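Local atomic coordinates of Lmaj004144AAA protein (Leishmania major, PDB entry 1Y63), a protein that probably acts as an AK6-type adenylate kinase, moving phosphate between nucleoside triphosphates and monophosphates, and probably also as an ATPase in the maturation of small ribosomal subunits. Residues 24-29 against 105-110; 67-72 against 93-98; 38-43 against 77-82; 99-104 against 146-151. All coordinates share one frame; numbering follows the deposited sequence.

Contact 1: residues 24-29 against 105-110; sequences TSMAEM and VVLHTS. With MN (manganese (II) ion), chain C; MN (manganese (II) ion), chain B; ADP (adenosine-5'-diphosphate), chain Q.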
# COMPACT_ATOMS: atom_id res chain seq x y z
N THR A 24 5.36 0.63 4.23
CA THR A 24 6.46 1.50 3.86
C THR A 24 7.78 0.74 3.90
O THR A 24 8.62 0.87 2.97
CB THR A 24 6.49 2.75 4.75
OG1 THR A 24 5.26 3.47 4.59
CG2 THR A 24 7.69 3.66 4.37
N SER A 25 7.95 -0.09 4.92
CA SER A 25 9.14 -0.93 5.03
C SER A 25 9.29 -1.86 3.83
O SER A 25 10.38 -2.01 3.28
CB SER A 25 9.14 -1.71 6.33
OG SER A 25 9.14 -0.82 7.44
N MET A 26 8.20 -2.51 3.47
CA MET A 26 8.23 -3.42 2.31
C MET A 26 8.45 -2.68 1.02
O MET A 26 9.23 -3.10 0.18
CB MET A 26 6.99 -4.28 2.21
CG MET A 26 7.10 -5.31 1.10
SD MET A 26 5.68 -6.42 1.03
CE MET A 26 6.02 -7.41 2.48
N ALA A 27 7.79 -1.53 0.85
CA ALA A 27 7.96 -0.75 -0.38
C ALA A 27 9.42 -0.27 -0.50
O ALA A 27 9.97 -0.22 -1.62
CB ALA A 27 7.02 0.41 -0.40
N GLU A 28 10.03 0.12 0.62
CA GLU A 28 11.42 0.54 0.56
C GLU A 28 12.35 -0.63 0.27
O GLU A 28 13.34 -0.47 -0.44
CB GLU A 28 11.83 1.31 1.81
CG GLU A 28 11.05 2.62 1.96
CD GLU A 28 11.53 3.75 1.05
OE1 GLU A 28 12.34 3.52 0.11
OE2 GLU A 28 11.09 4.89 1.27
N MET A 29 12.04 -1.81 0.79
CA MET A 29 12.79 -3.00 0.39
C MET A 29 12.71 -3.29 -1.10
O MET A 29 13.71 -3.59 -1.74
CB MET A 29 12.34 -4.22 1.18
CG MET A 29 13.16 -5.44 0.86
SD MET A 29 12.75 -6.99 1.70
CE MET A 29 13.73 -6.84 3.19
N VAL A 105 -0.64 -6.09 -3.12
CA VAL A 105 -0.18 -6.91 -2.00
C VAL A 105 -0.82 -6.38 -0.76
O VAL A 105 -0.70 -5.18 -0.45
CB VAL A 105 1.35 -6.81 -1.85
CG1 VAL A 105 1.82 -7.67 -0.71
CG2 VAL A 105 2.05 -7.17 -3.14
N VAL A 106 -1.55 -7.24 -0.04
CA VAL A 106 -2.18 -6.83 1.22
C VAL A 106 -1.40 -7.49 2.35
O VAL A 106 -1.29 -8.72 2.38
CB VAL A 106 -3.66 -7.30 1.30
CG1 VAL A 106 -4.29 -6.88 2.64
CG2 VAL A 106 -4.50 -6.82 0.15
N LEU A 107 -0.93 -6.66 3.29
CA LEU A 107 -0.17 -7.12 4.43
C LEU A 107 -1.06 -7.28 5.65
O LEU A 107 -1.92 -6.45 5.91
CB LEU A 107 0.97 -6.16 4.76
CG LEU A 107 1.93 -5.83 3.61
CD1 LEU A 107 3.04 -4.89 4.06
CD2 LEU A 107 2.47 -7.09 3.06
N HIS A 108 -0.84 -8.38 6.37
CA HIS A 108 -1.45 -8.65 7.67
C HIS A 108 -0.39 -8.79 8.73
O HIS A 108 0.75 -9.15 8.44
CB HIS A 108 -2.27 -9.93 7.60
CG HIS A 108 -3.59 -9.75 6.93
ND1 HIS A 108 -4.57 -8.93 7.44
CD2 HIS A 108 -4.11 -10.31 5.81
CE1 HIS A 108 -5.64 -8.99 6.67
NE2 HIS A 108 -5.39 -9.83 5.68
N THR A 109 -0.77 -8.52 9.98
CA THR A 109 0.16 -8.65 11.09
C THR A 109 -0.64 -9.16 12.29
O THR A 109 -1.79 -8.72 12.51
CB THR A 109 0.81 -7.27 11.40
OG1 THR A 109 1.49 -6.77 10.23
CG2 THR A 109 1.82 -7.33 12.50
N SER A 110 -0.08 -10.11 13.03
CA SER A 110 -0.73 -10.64 14.23
C SER A 110 -1.01 -9.51 15.20
O SER A 110 -0.28 -8.54 15.25
CB SER A 110 0.15 -11.70 14.88
OG SER A 110 0.39 -12.78 13.98
MN MN C . 10.51 6.31 -0.28
MN MN B . 3.83 3.85 6.13
PB ADP Q . 3.15 0.99 7.69
O1B ADP Q . 2.38 1.84 8.69
O2B ADP Q . 2.27 -0.13 7.18
O3B ADP Q . 3.85 1.79 6.59
PA ADP Q . 5.87 0.49 8.57
O1A ADP Q . 6.58 0.01 7.32
O2A ADP Q . 6.07 1.96 8.94
O3A ADP Q . 4.31 0.18 8.51
O5' ADP Q . 6.30 -0.42 9.82
C5' ADP Q . 6.40 0.17 11.11
C4' ADP Q . 7.53 -0.55 11.80
O4' ADP Q . 7.24 -1.94 11.87
C3' ADP Q . 8.86 -0.46 11.07
O3' ADP Q . 9.56 0.75 11.32
C2' ADP Q . 9.57 -1.67 11.62
O2' ADP Q . 10.02 -1.42 12.94
C1' ADP Q . 8.46 -2.67 11.74
N9 ADP Q . 8.27 -3.62 10.63
C8 ADP Q . 7.63 -3.44 9.42
N7 ADP Q . 7.62 -4.59 8.71
C5 ADP Q . 8.24 -5.54 9.50
C6 ADP Q . 8.54 -6.95 9.33
N6 ADP Q . 8.16 -7.60 8.21
N1 ADP Q . 9.19 -7.56 10.35
C2 ADP Q . 9.54 -6.87 11.47
N3 ADP Q . 9.31 -5.57 11.72
C4 ADP Q . 8.66 -4.88 10.74
O HOH W 1 3.86 6.03 5.73
O HOH W 2 2.34 3.63 4.61
O HOH W 3 2.28 4.22 7.70
O HOH W 4 5.47 4.19 7.57
O HOH W 5 9.30 7.57 1.05
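Helix segment 24-29 runs past strand 105-108 at a distance that side chains must bridge, with Met26 CA 9.4 Å from Leu107 CA. Met26 carries the contact. Its CG is anti to the backbone N (chi1 -174°), which sends the chain out from the helix to the sheet. A bend at chi3 then turns the methyl, and Met26 CE meets Leu107 CD2 at 3.6 Å. The two side chains cross obliquely. Met26 SD lies more loosely by Val105 CG1, at 4.4 Å. All three residues are buried.

The start of the same helix holds the phosphates of ADP, as in a Walker A P-loop. Thr24 OG1 binds a manganese ion at 2.1 Å. ADP O3B and four waters complete its octahedron. Ser25 grips ADP O1A twice, from the backbone N at 2.8 Å and from OG at 2.7 Å.

Asn158, an ADP-binding residue, touches both Met26 and Leu107. Helix 161-178 packs on Met26 through Met164, Thr167 and Val168. Strand 103-108 lies between strands 12-16 and 153-157, while Thr24 and Ala27 lean on His39 of strand 37-41.

Contact 2: residues 67-72 against 93-98; sequences KDEDRL and SELFPE. With NA (sodium ion), chain O; MN (manganese (II) ion), chain F.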
# COMPACT_ATOMS: atom_id res chain seq x y z
N LYS A 67 -13.73 15.00 -3.55
CA LYS A 67 -12.89 15.93 -4.29
C LYS A 67 -11.40 15.77 -3.93
O LYS A 67 -10.54 15.99 -4.77
CB LYS A 67 -13.34 17.37 -4.01
CG LYS A 67 -13.24 17.78 -2.53
CD LYS A 67 -13.67 19.21 -2.29
CE LYS A 67 -13.76 19.52 -0.80
NZ LYS A 67 -12.50 19.22 -0.07
N ASP A 68 -11.13 15.42 -2.68
CA ASP A 68 -9.75 15.21 -2.21
C ASP A 68 -9.15 13.99 -2.89
O ASP A 68 -7.98 13.99 -3.30
CB ASP A 68 -9.73 15.02 -0.69
CG ASP A 68 -10.33 16.20 0.06
OD1 ASP A 68 -10.08 17.38 -0.31
OD2 ASP A 68 -11.07 15.94 1.04
N GLU A 69 -9.93 12.91 -2.99
CA GLU A 69 -9.51 11.75 -3.76
C GLU A 69 -9.23 12.10 -5.21
O GLU A 69 -8.22 11.68 -5.77
CB GLU A 69 -10.56 10.63 -3.70
CG GLU A 69 -10.75 10.03 -2.33
CD GLU A 69 -11.61 8.78 -2.35
OE1 GLU A 69 -12.16 8.46 -3.42
OE2 GLU A 69 -11.72 8.14 -1.29
N ASP A 70 -10.12 12.88 -5.83
CA ASP A 70 -9.95 13.26 -7.23
C ASP A 70 -8.63 13.97 -7.46
O ASP A 70 -7.92 13.71 -8.43
CB ASP A 70 -11.08 14.17 -7.67
CG ASP A 70 -12.43 13.45 -7.74
OD1 ASP A 70 -12.44 12.21 -7.78
OD2 ASP A 70 -13.47 14.13 -7.76
N ARG A 71 -8.33 14.93 -6.59
CA ARG A 71 -7.09 15.70 -6.71
C ARG A 71 -5.86 14.85 -6.53
O ARG A 71 -4.85 15.07 -7.23
CB ARG A 71 -7.08 16.87 -5.71
CG ARG A 71 -8.01 17.98 -6.11
CD ARG A 71 -8.36 18.92 -4.96
NE ARG A 71 -9.58 19.67 -5.25
CZ ARG A 71 -10.40 20.19 -4.33
NH1 ARG A 71 -10.17 20.04 -3.03
NH2 ARG A 71 -11.47 20.85 -4.73
N LEU A 72 -5.91 13.92 -5.57
CA LEU A 72 -4.82 12.96 -5.39
C LEU A 72 -4.60 12.15 -6.67
O LEU A 72 -3.48 11.97 -7.11
CB LEU A 72 -5.08 12.03 -4.20
CG LEU A 72 -4.09 10.87 -4.04
CD1 LEU A 72 -2.69 11.34 -3.76
CD2 LEU A 72 -4.57 9.92 -2.95
N SER A 93 -7.16 1.46 -0.86
CA SER A 93 -6.94 0.96 -2.23
C SER A 93 -8.11 1.15 -3.20
O SER A 93 -7.87 1.21 -4.40
CB SER A 93 -6.57 -0.53 -2.23
OG SER A 93 -7.61 -1.32 -1.72
N GLU A 94 -9.34 1.26 -2.70
CA GLU A 94 -10.52 1.31 -3.56
C GLU A 94 -10.50 2.53 -4.47
O GLU A 94 -11.01 2.49 -5.60
CB GLU A 94 -11.79 1.31 -2.70
CG GLU A 94 -13.06 1.74 -3.40
CD GLU A 94 -14.25 1.60 -2.50
OE1 GLU A 94 -14.28 2.22 -1.41
OE2 GLU A 94 -15.18 0.87 -2.90
N LEU A 95 -9.89 3.61 -3.99
CA LEU A 95 -9.89 4.85 -4.74
C LEU A 95 -9.12 4.82 -6.04
O LEU A 95 -9.44 5.59 -6.95
CB LEU A 95 -9.37 5.98 -3.87
CG LEU A 95 -7.87 6.06 -3.59
CD1 LEU A 95 -7.52 7.42 -3.03
CD2 LEU A 95 -7.43 4.99 -2.64
N PHE A 96 -8.15 3.94 -6.17
CA PHE A 96 -7.29 3.97 -7.35
C PHE A 96 -7.91 3.17 -8.49
O PHE A 96 -8.60 2.16 -8.26
CB PHE A 96 -5.93 3.34 -7.06
CG PHE A 96 -5.19 3.93 -5.88
CD1 PHE A 96 -4.92 5.28 -5.80
CD2 PHE A 96 -4.74 3.11 -4.86
CE1 PHE A 96 -4.21 5.80 -4.73
CE2 PHE A 96 -4.04 3.64 -3.78
CZ PHE A 96 -3.76 4.98 -3.74
N PRO A 97 -7.65 3.61 -9.74
CA PRO A 97 -8.14 2.86 -10.89
C PRO A 97 -7.39 1.55 -11.07
O PRO A 97 -6.17 1.51 -10.96
CB PRO A 97 -7.88 3.80 -12.06
CG PRO A 97 -6.87 4.70 -11.64
CD PRO A 97 -6.91 4.81 -10.14
N GLU A 98 -8.13 0.50 -11.39
CA GLU A 98 -7.54 -0.79 -11.69
C GLU A 98 -6.56 -0.72 -12.84
O GLU A 98 -5.61 -1.50 -12.88
CB GLU A 98 -8.62 -1.83 -11.97
CG GLU A 98 -9.43 -2.25 -10.79
CD GLU A 98 -10.39 -3.36 -11.16
OE1 GLU A 98 -9.92 -4.45 -11.54
OE2 GLU A 98 -11.63 -3.13 -11.08
NA NA O . -16.63 -0.70 -1.77
MN MN F . -12.94 -2.45 -9.32
O HOH W 6 -12.56 -1.23 -9.28
O HOH W 7 -15.18 -1.65 -0.82
O HOH W 8 -16.92 -3.31 -0.86
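Leu95 meets helix 66-80 at two points, Glu69 and Leu72. It has more surface buried here than any other residue of the two segments. Leu95 CB faces Glu69. CG sits between the backbone N and the carbonyl carbon (chi1 75°), and from there CD1 reaches Leu72. Leu72 is buried, and its CG is anti to the backbone N (chi1 172°). Leu95 CD1 touches Leu72 CD2 at 3.9 Å, and the two side chains cross at about a right angle. The other methyl, Leu95 CD2, lies 3.7 Å above the Phe96 ring plane, over its centre.

The Glu69 side chain is extended beyond CG and brings its carboxylate to Leu95 at a slant. The carboxylate rests against an apolar atom, with Glu69 OE1 3.8 Å from Leu95 CB.

Helix 66-80 belongs to the helical insertion between strands 37-41 and 85-89. In adenylate kinases this region typically binds the nucleoside monophosphate. Segment 93-98 follows strand 85-89 and leads into strand 103-108, so the contact joins the insertion to the core of the P-loop fold.

Leu95 is presented by a type I turn from Ser93 to Phe96, closed by Phe96 N to Ser93 O at 3.3 Å. Glu143 OE2 accepts from both Ser93 N and Glu94 N and holds the turn from outside. Phe96 also packs on Leu73 and Met76 of the helix.

On the helix, Lys67 NZ forms a salt bridge with Asp68 OD1 at 3.0 Å. In the loop, Glu94 OE2 binds a sodium ion at 2.4 Å.

Contact 3: residues 38-43 against 77-82; sequences QHLEVG and EPIMVS. With MN (manganese (II) ion), chain C.
Leu40 and Ile79 reach toward each other tip to tip, joining strand 37-41 to the last turn of helix 66-80. The two elements belong to one beta-alpha-beta crossover, in which the chain leaves strand 37-41 and returns in the adjacent parallel strand 85-89.

The apolar contacts centre on one methyl. Leu40 CD2 lies 3.9 Å from Ile79 CG2 and 4.0 Å from Met80 SD. The bend at chi2 (-57°) turns the Met80 sulfur toward Leu40, and a second bend at chi3 sets the methyl. The Met80 side chain also packs on Val88, Trp100 and Phe101. Leu40 is further covered by Met76 of the same helix.

A polar group packs on the apolar surface as well. The Gln38 amide meets Ile79 CG2 with both ends, OE1 and NE2 each 4.1 Å away. Gln38 and Ile79 cross at about a right angle.

Hydrogen bonds form a turn just beyond Ile79. Ile79 O accepts from Ser82 OG at 2.7 Å and from Ser82 N at 3.1 Å. The hydroxyl comes in tilted 19° from the carbonyl plane. Ser82, Arg83 and His86 form a manganese site next to this turn.

The metal bond is made by His39, which does not meet the helix. His39 ND1 binds a second manganese at 2.3 Å, with Glu28 OE2 and four waters filling the octahedron. His39 NE2 is hydrogen-bonded to Asp89 OD2, which fixes the ring's rotation. Two of the metal waters are held by the protein: one donates to Glu41 OE1 at 2.7 Å, the other to His39 O at 2.8 Å.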
# COMPACT_ATOMS: atom_id res chain seq x y z
N GLN A 38 10.35 2.94 -8.21
CA GLN A 38 10.20 4.20 -7.48
C GLN A 38 9.06 4.03 -6.50
O GLN A 38 7.96 3.60 -6.90
CB GLN A 38 9.84 5.35 -8.44
CG GLN A 38 9.48 6.69 -7.74
CD GLN A 38 8.81 7.71 -8.69
OE1 GLN A 38 8.81 7.53 -9.90
NE2 GLN A 38 8.22 8.75 -8.11
N HIS A 39 9.30 4.41 -5.26
CA HIS A 39 8.33 4.34 -4.18
C HIS A 39 7.53 5.62 -4.10
O HIS A 39 8.10 6.72 -4.05
CB HIS A 39 9.08 4.13 -2.86
CG HIS A 39 8.25 4.26 -1.62
ND1 HIS A 39 8.73 4.88 -0.48
CD2 HIS A 39 7.03 3.78 -1.30
CE1 HIS A 39 7.82 4.80 0.48
NE2 HIS A 39 6.77 4.14 0.00
N LEU A 40 6.22 5.48 -4.10
CA LEU A 40 5.30 6.62 -3.88
C LEU A 40 4.62 6.37 -2.54
O LEU A 40 3.84 5.42 -2.40
CB LEU A 40 4.22 6.72 -4.95
CG LEU A 40 4.53 7.13 -6.37
CD1 LEU A 40 5.17 6.01 -7.17
CD2 LEU A 40 3.22 7.54 -7.02
N GLU A 41 4.98 7.16 -1.55
CA GLU A 41 4.38 7.07 -0.22
C GLU A 41 3.17 7.99 -0.22
O GLU A 41 3.27 9.18 0.02
CB GLU A 41 5.44 7.45 0.86
CG GLU A 41 5.06 7.14 2.30
CD GLU A 41 6.24 7.15 3.29
OE1 GLU A 41 7.44 7.13 2.89
OE2 GLU A 41 5.97 7.22 4.49
N VAL A 42 1.99 7.43 -0.49
CA VAL A 42 0.81 8.25 -0.73
C VAL A 42 0.40 9.10 0.47
O VAL A 42 -0.07 10.24 0.29
CB VAL A 42 -0.34 7.33 -1.21
CG1 VAL A 42 -1.63 8.12 -1.39
CG2 VAL A 42 0.08 6.67 -2.50
N GLY A 43 0.58 8.59 1.69
CA GLY A 43 0.29 9.41 2.87
C GLY A 43 1.07 10.73 2.90
O GLY A 43 0.55 11.77 3.35
N GLU A 77 -1.65 10.41 -11.47
CA GLU A 77 -1.81 9.88 -12.81
C GLU A 77 -0.56 9.95 -13.69
O GLU A 77 -0.14 8.93 -14.22
CB GLU A 77 -3.02 10.52 -13.51
CG GLU A 77 -3.18 10.12 -14.98
CD GLU A 77 -3.73 8.72 -15.18
OE1 GLU A 77 -4.39 8.16 -14.27
OE2 GLU A 77 -3.54 8.19 -16.31
N PRO A 78 0.04 11.15 -13.87
CA PRO A 78 1.23 11.19 -14.73
C PRO A 78 2.38 10.31 -14.25
O PRO A 78 3.09 9.73 -15.09
CB PRO A 78 1.61 12.67 -14.74
CG PRO A 78 0.99 13.23 -13.51
CD PRO A 78 -0.30 12.50 -13.38
N ILE A 79 2.55 10.19 -12.93
CA ILE A 79 3.60 9.32 -12.39
C ILE A 79 3.27 7.87 -12.76
O ILE A 79 4.12 7.11 -13.22
CB ILE A 79 3.73 9.45 -10.89
CG1 ILE A 79 3.98 10.92 -10.50
CG2 ILE A 79 4.87 8.61 -10.39
CD1 ILE A 79 3.64 11.24 -9.04
N MET A 80 2.02 7.48 -12.57
CA MET A 80 1.65 6.08 -12.70
C MET A 80 1.76 5.55 -14.11
O MET A 80 1.96 4.37 -14.30
CB MET A 80 0.25 5.85 -12.13
CG MET A 80 0.18 6.15 -10.64
SD MET A 80 1.36 5.19 -9.63
CE MET A 80 0.82 3.53 -9.98
N VAL A 81 1.64 6.43 -15.11
CA VAL A 81 1.71 6.02 -16.51
C VAL A 81 3.09 6.29 -17.12
O VAL A 81 3.32 6.01 -18.30
CB VAL A 81 0.62 6.69 -17.38
CG1 VAL A 81 -0.74 6.31 -16.86
CG2 VAL A 81 0.80 8.20 -17.42
N SER A 82 3.99 6.84 -16.31
CA SER A 82 5.35 7.18 -16.76
C SER A 82 6.25 5.96 -16.90
O SER A 82 5.96 4.89 -16.38
CB SER A 82 5.98 8.20 -15.80
OG SER A 82 6.35 7.63 -14.56
MN MN C . 10.51 6.31 -0.28
O HOH W 9 9.72 7.68 -1.92
O HOH W 5 9.30 7.57 1.05
O HOH W 10 12.11 7.82 0.04
O HOH W 11 11.89 5.51 -1.54

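Contact 4: residues 99-104 against 146-151; sequences RWFHMV and DAYEDD. With NA (sodium ion), chain P.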
# COMPACT_ATOMS: atom_id res chain seq x y z
N ARG A 99 -6.74 0.22 -13.76
CA ARG A 99 -5.83 0.44 -14.86
C ARG A 99 -4.36 0.57 -14.43
O ARG A 99 -3.45 0.18 -15.19
CB ARG A 99 -6.28 1.72 -15.59
CG ARG A 99 -5.36 2.20 -16.70
CD ARG A 99 -6.01 3.27 -17.52
NE ARG A 99 -6.49 4.36 -16.69
CZ ARG A 99 -5.75 5.38 -16.28
NH1 ARG A 99 -4.47 5.48 -16.62
NH2 ARG A 99 -6.28 6.30 -15.49
N TRP A 100 -4.13 1.16 -13.27
CA TRP A 100 -2.76 1.47 -12.83
C TRP A 100 -1.97 0.26 -12.42
O TRP A 100 -0.75 0.23 -12.61
CB TRP A 100 -2.79 2.41 -11.64
CG TRP A 100 -3.14 3.84 -11.93
CD1 TRP A 100 -3.35 4.43 -13.14
CD2 TRP A 100 -3.30 4.86 -10.95
NE1 TRP A 100 -3.63 5.76 -12.97
CE2 TRP A 100 -3.59 6.06 -11.63
CE3 TRP A 100 -3.18 4.89 -9.55
CZ2 TRP A 100 -3.81 7.25 -10.97
CZ3 TRP A 100 -3.39 6.08 -8.90
CH2 TRP A 100 -3.70 7.23 -9.59
N PHE A 101 -2.62 -0.76 -11.83
CA PHE A 101 -1.89 -1.77 -11.06
C PHE A 101 -1.85 -3.16 -11.67
O PHE A 101 -2.87 -3.68 -12.17
CB PHE A 101 -2.41 -1.85 -9.62
CG PHE A 101 -2.10 -0.61 -8.81
CD1 PHE A 101 -0.78 -0.28 -8.56
CD2 PHE A 101 -3.09 0.23 -8.38
CE1 PHE A 101 -0.45 0.84 -7.87
CE2 PHE A 101 -2.76 1.38 -7.67
CZ PHE A 101 -1.44 1.66 -7.39
N HIS A 102 -0.66 -3.77 -11.60
CA HIS A 102 -0.46 -5.14 -12.06
C HIS A 102 -0.41 -6.16 -10.94
O HIS A 102 -0.47 -7.34 -11.22
CB HIS A 102 0.81 -5.22 -12.89
CG HIS A 102 0.84 -4.20 -13.96
ND1 HIS A 102 1.53 -3.02 -13.83
CD2 HIS A 102 0.16 -4.12 -15.12
CE1 HIS A 102 1.32 -2.28 -14.90
NE2 HIS A 102 0.49 -2.92 -15.70
N MET A 103 -0.27 -5.67 -9.71
CA MET A 103 -0.20 -6.48 -8.52
C MET A 103 -0.66 -5.64 -7.32
O MET A 103 -0.32 -4.44 -7.22
CB MET A 103 1.24 -6.97 -8.28
CG MET A 103 1.37 -7.96 -7.18
SD MET A 103 3.13 -8.29 -6.85
CE MET A 103 3.75 -8.57 -8.46
N VAL A 104 -1.42 -6.26 -6.42
CA VAL A 104 -1.82 -5.62 -5.17
C VAL A 104 -1.45 -6.56 -4.05
O VAL A 104 -1.84 -7.72 -4.07
CB VAL A 104 -3.31 -5.30 -5.13
CG1 VAL A 104 -3.72 -4.72 -3.79
CG2 VAL A 104 -3.65 -4.33 -6.25
N ASP A 146 -12.37 -6.38 -3.06
CA ASP A 146 -13.56 -5.86 -3.74
C ASP A 146 -13.23 -4.99 -4.94
O ASP A 146 -14.05 -4.88 -5.86
CB ASP A 146 -14.45 -5.07 -2.78
CG ASP A 146 -15.30 -5.96 -1.90
OD1 ASP A 146 -15.52 -7.13 -2.27
OD2 ASP A 146 -15.74 -5.48 -0.84
N ALA A 147 -12.05 -4.40 -4.96
CA ALA A 147 -11.65 -3.41 -5.95
C ALA A 147 -10.77 -3.87 -7.08
O ALA A 147 -10.66 -3.14 -8.07
CB ALA A 147 -10.99 -2.27 -5.26
N TYR A 148 -10.11 -5.02 -6.96
CA TYR A 148 -9.16 -5.47 -7.95
C TYR A 148 -9.49 -6.91 -8.29
O TYR A 148 -10.20 -7.58 -7.54
CB TYR A 148 -7.72 -5.37 -7.39
CG TYR A 148 -7.34 -3.94 -7.08
CD1 TYR A 148 -6.75 -3.15 -8.05
CD2 TYR A 148 -7.56 -3.39 -5.83
CE1 TYR A 148 -6.45 -1.83 -7.82
CE2 TYR A 148 -7.26 -2.06 -5.58
CZ TYR A 148 -6.69 -1.30 -6.58
OH TYR A 148 -6.39 0.02 -6.35
N GLU A 149 -8.94 -7.37 -9.40
CA GLU A 149 -9.16 -8.73 -9.85
C GLU A 149 -8.44 -9.72 -8.94
O GLU A 149 -7.28 -9.52 -8.56
CB GLU A 149 -8.71 -8.86 -11.31
CG GLU A 149 -9.55 -7.97 -12.26
CD GLU A 149 -9.45 -8.36 -13.71
OE1 GLU A 149 -9.71 -9.55 -14.00
OE2 GLU A 149 -9.16 -7.49 -14.55
N ASP A 150 -9.12 -10.80 -8.59
CA ASP A 150 -8.62 -11.69 -7.56
C ASP A 150 -7.24 -12.24 -7.92
O ASP A 150 -6.38 -12.39 -7.04
CB ASP A 150 -9.65 -12.80 -7.28
CG ASP A 150 -10.94 -12.24 -6.61
OD1 ASP A 150 -10.89 -11.12 -6.03
OD2 ASP A 150 -12.00 -12.92 -6.65
N ASP A 151 -6.99 -12.46 -9.20
CA ASP A 151 -5.73 -13.06 -9.64
C ASP A 151 -4.50 -12.16 -9.44
O ASP A 151 -3.39 -12.66 -9.47
CB ASP A 151 -5.82 -13.51 -11.09
CG ASP A 151 -6.69 -14.75 -11.27
OD1 ASP A 151 -7.11 -15.36 -10.26
OD2 ASP A 151 -6.97 -15.10 -12.43
NA NA P . -18.20 -7.31 -1.28
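Tyr148 lies against Val104 and Phe101, just after helix 139-147. In this P-loop fold the helices between strands 103-108 and 153-157 make a crossover linking two adjacent parallel strands. Tyr148 packs back on the first of these strands shortly before the second begins. Its CA is 7.9 Å from Val104 CA.

From CB the side chain turns beside the backbone N (chi1 -63°), and the ring passes from Val104 to Phe101. Tyr148 CG, CD1 and CD2 come first, all facing Val104 CG2. Val104 CG2 stands 3.8 Å from the centroid of the Tyr148 ring and only 13° off its normal, a CH-pi contact over the face. Further out, Tyr148 CE1 reaches Phe101 CD2 at 4.0 Å. The hydroxyl at the tip meets the same side of Phe101, with Tyr148 OH 3.9 Å from Phe101 CD2 and 4.1 Å from Phe101 CE2. The two aromatic side chains meet at a slant.

This buried hydroxyl is satisfied by Ser93 O, to which it is hydrogen-bonded. Leu14 of strand 12-16 touches Tyr148, Phe101 and Val104, so the cluster packs against the sheet at its central strand. Backbone bonds from Val104 to Ile152 and Leu154 join strand 103-108 to strand 153-157 and the residue before it. On the Phe101 side, Trp100 CB sits 3.9 Å above one face of the Phe101 ring, offset toward its rim.

Overall arrangement
From the N terminus, helix 23-33 opens contact 1, which closes the longest of these loops at strand 103-108. Contacts 2 and 3 are both nested inside it. They cross each other, since 38-43 comes first, then 67-72, 77-82 and 93-98. Both use helix 66-80, and Leu72 touches Val42 between them. Contact 4 begins right after 93-98, and its loop closes at 146-151. It crosses contact 1, with which it shares strand 103-108, but follows contacts 2 and 3 in series. Glu77 links contact 3 to contact 4 through Arg99 and Trp100. Helix 23-33 and strand 37-41 follow each other and share a manganese, so contacts 1 and 3 meet.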